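Local atomic coordinates of Exo-arabinanase (Penicillium chrysogenum, PDB entry 3A72), a protein that hydrolyses 1,5-alpha-linked L-arabinan, probably releasing short sugar units from the chain ends. Residues 212-217 / 296-301; 260-265 / 291-296. All blocks are in the same frame, centred on the assembly; numbering follows the deposited sequence.

Contact 1: residues 212-217 / 296-301; sequences KLPNGQ and KALGEG
L298 reaches across to lay its two methyls on P214 and N215. The apolar part is carried by CD2 of L298, 3.9 Å from CD of P214 and nearly as close to its CG, so this methyl rests against the CD-CG side of the P214 ring. CB of L213 touches CD2 of L298 more loosely, at 4.2 Å, while CD1 of L213 lies 3.9 Å from the carbonyl O of L298. CD1 of L298, the other methyl of that leucine, lies 3.7 Å from ND2 of N215. With chi1 at 67°, N215 holds its amide between backbone N and carbonyl carbon, and two bonds to Q217 fix it there. OD1 of N215 accepts from N of Q217 at 3.0 Å, an Asx turn in which the donor stands above the carbonyl plane. ND2 of N215 gives a nearly straight bond (169°) to OE1 of Q217 at 2.9 Å, leaving in its own amide plane. The two backbones present tight turns: type I from L213 to G216, type I' from A297 to E300. In the fold, the turn joining strands 204-212 and 218-225 thus leans on the loop between strands 292-295 and 304-306, with L213 also packing on I282, F219 and L241.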
# COMPACT_ATOMS: atom_id res chain seq x y z
N LYS A 212 6.17 -4.10 -10.79
CA LYS A 212 7.02 -4.25 -11.94
C LYS A 212 6.46 -5.29 -12.90
O LYS A 212 6.07 -6.40 -12.51
CB LYS A 212 8.43 -4.66 -11.48
CG LYS A 212 9.45 -4.57 -12.60
CD LYS A 212 10.86 -4.90 -12.10
CE LYS A 212 11.90 -4.63 -13.19
NZ LYS A 212 13.24 -5.00 -12.70
N LEU A 213 6.45 -4.98 -14.18
CA LEU A 213 5.94 -5.85 -15.22
C LEU A 213 7.07 -6.65 -15.87
O LEU A 213 8.25 -6.27 -15.76
CB LEU A 213 5.25 -4.98 -16.28
CG LEU A 213 4.11 -4.09 -15.75
CD1 LEU A 213 3.43 -3.35 -16.88
CD2 LEU A 213 3.11 -4.89 -14.93
N PRO A 214 6.74 -7.75 -16.53
CA PRO A 214 7.79 -8.67 -17.02
C PRO A 214 8.64 -8.13 -18.16
O PRO A 214 9.66 -8.72 -18.46
CB PRO A 214 6.99 -9.93 -17.43
CG PRO A 214 5.60 -9.37 -17.76
CD PRO A 214 5.40 -8.36 -16.64
N ASN A 215 8.21 -7.05 -18.81
CA ASN A 215 8.99 -6.41 -19.85
C ASN A 215 9.84 -5.25 -19.33
O ASN A 215 10.42 -4.53 -20.12
CB ASN A 215 8.08 -5.91 -20.96
CG ASN A 215 7.17 -4.77 -20.50
OD1 ASN A 215 7.11 -4.48 -19.29
ND2 ASN A 215 6.51 -4.11 -21.43
N GLY A 216 9.94 -5.10 -18.02
CA GLY A 216 10.75 -4.06 -17.40
C GLY A 216 10.05 -2.75 -17.18
O GLY A 216 10.60 -1.85 -16.57
N GLN A 217 8.82 -2.59 -17.69
CA GLN A 217 8.04 -1.41 -17.29
C GLN A 217 7.55 -1.54 -15.86
O GLN A 217 7.32 -2.64 -15.38
CB GLN A 217 6.81 -1.28 -18.20
CG GLN A 217 7.13 -0.95 -19.64
CD GLN A 217 5.86 -0.73 -20.43
OE1 GLN A 217 5.12 -1.67 -20.67
NE2 GLN A 217 5.59 0.53 -20.76
N LYS A 296 -4.44 -8.48 -19.18
CA LYS A 296 -3.51 -9.50 -19.69
C LYS A 296 -2.64 -8.93 -20.80
O LYS A 296 -1.97 -9.71 -21.51
CB LYS A 296 -4.31 -10.70 -20.19
CG LYS A 296 -5.03 -11.41 -19.05
CD LYS A 296 -5.69 -12.69 -19.54
CE LYS A 296 -6.34 -13.47 -18.41
NZ LYS A 296 -6.71 -14.85 -18.96
N ALA A 297 -2.65 -7.62 -20.97
CA ALA A 297 -1.91 -6.94 -22.03
C ALA A 297 -1.08 -5.80 -21.49
O ALA A 297 -0.93 -4.74 -22.13
CB ALA A 297 -2.87 -6.48 -23.11
N LEU A 298 -0.52 -5.99 -20.29
CA LEU A 298 0.46 -5.04 -19.73
C LEU A 298 -0.12 -3.63 -19.55
O LEU A 298 0.64 -2.66 -19.47
CB LEU A 298 1.75 -5.03 -20.56
CG LEU A 298 2.44 -6.41 -20.65
CD1 LEU A 298 3.55 -6.38 -21.69
CD2 LEU A 298 2.95 -6.83 -19.28
N GLY A 299 -1.44 -3.53 -19.40
CA GLY A 299 -2.05 -2.22 -19.24
C GLY A 299 -2.63 -1.64 -20.51
O GLY A 299 -3.23 -0.55 -20.50
N GLU A 300 -2.52 -2.35 -21.65
CA GLU A 300 -3.19 -1.94 -22.88
C GLU A 300 -4.67 -2.18 -22.84
O GLU A 300 -5.17 -3.04 -22.11
CB GLU A 300 -2.60 -2.73 -24.09
CG GLU A 300 -1.12 -2.44 -24.35
CD GLU A 300 -0.62 -3.06 -25.64
OE1 GLU A 300 -1.08 -4.19 -25.99
OE2 GLU A 300 0.26 -2.46 -26.29
N GLY A 301 -5.39 -1.47 -23.68
CA GLY A 301 -6.82 -1.71 -23.85
C GLY A 301 -7.63 -1.40 -22.62
O GLY A 301 -7.39 -0.43 -21.92

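Contact 2: residues 260-265 / 291-296; sequences SGTQPT and TLFINK
The ring of F293 has the CG of P264 over one face, 4.3 Å from the ring centroid and 10° off the normal, a CH-pi contact centred on the ring. P264 CB also touches the ring carbon CE2 of F293 at 3.9 Å. T262 comes obliquely, its side chain crossing that of F293 at about a right angle, with CG2 4.0 Å from both CE1 and CZ of F293. The first torsion of T262 (chi1 -64°) sets CG2 opposite the backbone N and so presents the methyl to the ring, while OG1 turns to the carboxylate of E305. The same fold element repeats six times here: a six-bladed beta-propeller of four-stranded antiparallel sheets. Residues 260-265 lie in the connection from strand 254-255 of one blade to strand 269-273 of the next, and F293 sits on the third strand of that next blade, its backbone bonded to V284. Upstream, an ST turn shapes the connection: OG of S260 accepts from N of T262 at 3.2 Å, nearly straight at 170°. E305, which the F293 side chain also touches, is hydrogen-bonded through OE1 to the S260 and T262 hydroxyls and through OE2 to that of T291.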
# COMPACT_ATOMS: atom_id res chain seq x y z
N SER A 260 -16.71 -3.34 -18.69
CA SER A 260 -18.09 -3.36 -18.23
C SER A 260 -18.69 -1.99 -18.03
O SER A 260 -19.90 -1.87 -17.86
CB SER A 260 -18.16 -4.09 -16.86
OG SER A 260 -17.40 -3.29 -15.93
N GLY A 261 -17.86 -0.94 -17.98
CA GLY A 261 -18.30 0.39 -17.65
C GLY A 261 -18.18 0.76 -16.21
O GLY A 261 -18.36 1.93 -15.86
N THR A 262 -17.85 -0.17 -15.31
CA THR A 262 -17.56 0.21 -13.92
C THR A 262 -16.43 1.22 -13.93
O THR A 262 -15.44 1.07 -14.66
CB THR A 262 -17.19 -1.03 -13.13
OG1 THR A 262 -18.33 -1.89 -13.12
CG2 THR A 262 -16.76 -0.75 -11.71
N GLN A 263 -16.54 2.23 -13.07
CA GLN A 263 -15.56 3.29 -12.97
C GLN A 263 -14.92 3.20 -11.59
O GLN A 263 -15.47 3.73 -10.60
CB GLN A 263 -16.20 4.65 -13.18
CG GLN A 263 -16.68 4.75 -14.64
CD GLN A 263 -17.23 6.13 -14.92
OE1 GLN A 263 -16.51 7.13 -14.96
NE2 GLN A 263 -18.51 6.24 -15.08
N PRO A 264 -13.82 2.47 -11.46
CA PRO A 264 -13.28 2.22 -10.09
C PRO A 264 -12.74 3.50 -9.49
O PRO A 264 -12.09 4.31 -10.16
CB PRO A 264 -12.18 1.20 -10.33
CG PRO A 264 -11.93 1.15 -11.73
CD PRO A 264 -13.01 1.84 -12.50
N THR A 265 -12.93 3.64 -8.18
CA THR A 265 -12.47 4.81 -7.47
C THR A 265 -11.82 4.45 -6.15
O THR A 265 -12.23 3.49 -5.45
CB THR A 265 -13.61 5.83 -7.21
OG1 THR A 265 -14.61 5.21 -6.43
CG2 THR A 265 -14.19 6.36 -8.51
N THR A 291 -15.23 -6.25 -6.49
CA THR A 291 -14.68 -6.97 -7.61
C THR A 291 -13.20 -6.65 -7.78
O THR A 291 -12.63 -5.82 -7.07
CB THR A 291 -15.49 -6.60 -8.86
OG1 THR A 291 -15.47 -5.19 -8.90
CG2 THR A 291 -16.90 -7.13 -8.81
N LEU A 292 -12.58 -7.33 -8.74
CA LEU A 292 -11.20 -7.04 -9.14
C LEU A 292 -11.17 -6.68 -10.61
O LEU A 292 -12.10 -7.00 -11.37
CB LEU A 292 -10.27 -8.23 -8.87
CG LEU A 292 -10.05 -8.55 -7.38
CD1 LEU A 292 -9.43 -9.94 -7.27
CD2 LEU A 292 -9.18 -7.53 -6.70
N PHE A 293 -10.08 -6.05 -11.05
CA PHE A 293 -9.90 -5.59 -12.41
C PHE A 293 -8.61 -6.17 -12.94
O PHE A 293 -7.57 -5.99 -12.31
CB PHE A 293 -9.91 -4.05 -12.46
CG PHE A 293 -11.12 -3.49 -11.77
CD1 PHE A 293 -12.35 -3.45 -12.46
CD2 PHE A 293 -11.08 -3.09 -10.46
CE1 PHE A 293 -13.49 -3.06 -11.78
CE2 PHE A 293 -12.23 -2.69 -9.81
CZ PHE A 293 -13.42 -2.65 -10.48
N ILE A 294 -8.67 -6.88 -14.07
CA ILE A 294 -7.49 -7.53 -14.58
C ILE A 294 -7.13 -7.06 -15.97
O ILE A 294 -7.97 -6.60 -16.76
CB ILE A 294 -7.64 -9.07 -14.51
CG1 ILE A 294 -8.67 -9.64 -15.53
CG2 ILE A 294 -7.96 -9.49 -13.09
CD1 ILE A 294 -8.66 -11.15 -15.61
N ASN A 295 -5.85 -7.25 -16.32
CA ASN A 295 -5.36 -6.84 -17.64
C ASN A 295 -4.24 -7.78 -18.06
O ASN A 295 -3.19 -7.87 -17.36
CB ASN A 295 -4.89 -5.40 -17.60
CG ASN A 295 -4.64 -4.85 -18.96
OD1 ASN A 295 -3.74 -5.34 -19.67
ND2 ASN A 295 -5.35 -3.82 -19.35
N LYS A 296 -4.44 -8.48 -19.18
CA LYS A 296 -3.51 -9.50 -19.69
C LYS A 296 -2.64 -8.93 -20.80
O LYS A 296 -1.97 -9.71 -21.51
CB LYS A 296 -4.31 -10.70 -20.19
CG LYS A 296 -5.03 -11.41 -19.05
CD LYS A 296 -5.69 -12.69 -19.54
CE LYS A 296 -6.34 -13.47 -18.41
NZ LYS A 296 -6.71 -14.85 -18.96

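In the fold
Both contacts lie at the junction of the same two neighbouring blades, the one running from strand 204-212 to strand 254-255 and the one from strand 269-273 to strand 304-306, and their centres are about 16 Å apart. Contact 1 brings together hairpin loops of the two blades, whereas contact 2 packs the inter-blade connection on strand 292-295. That strand runs from contact 2 into the loop of contact 1, and the two share K296. N295 is the direct link: its ND2 lies 2.9 Å from the O of E300, a probable hydrogen bond, while its OD1 accepts the backbone N-H groups of A297 and G299. The contact centres lie about 20 Å and 18 Å from the chain centre.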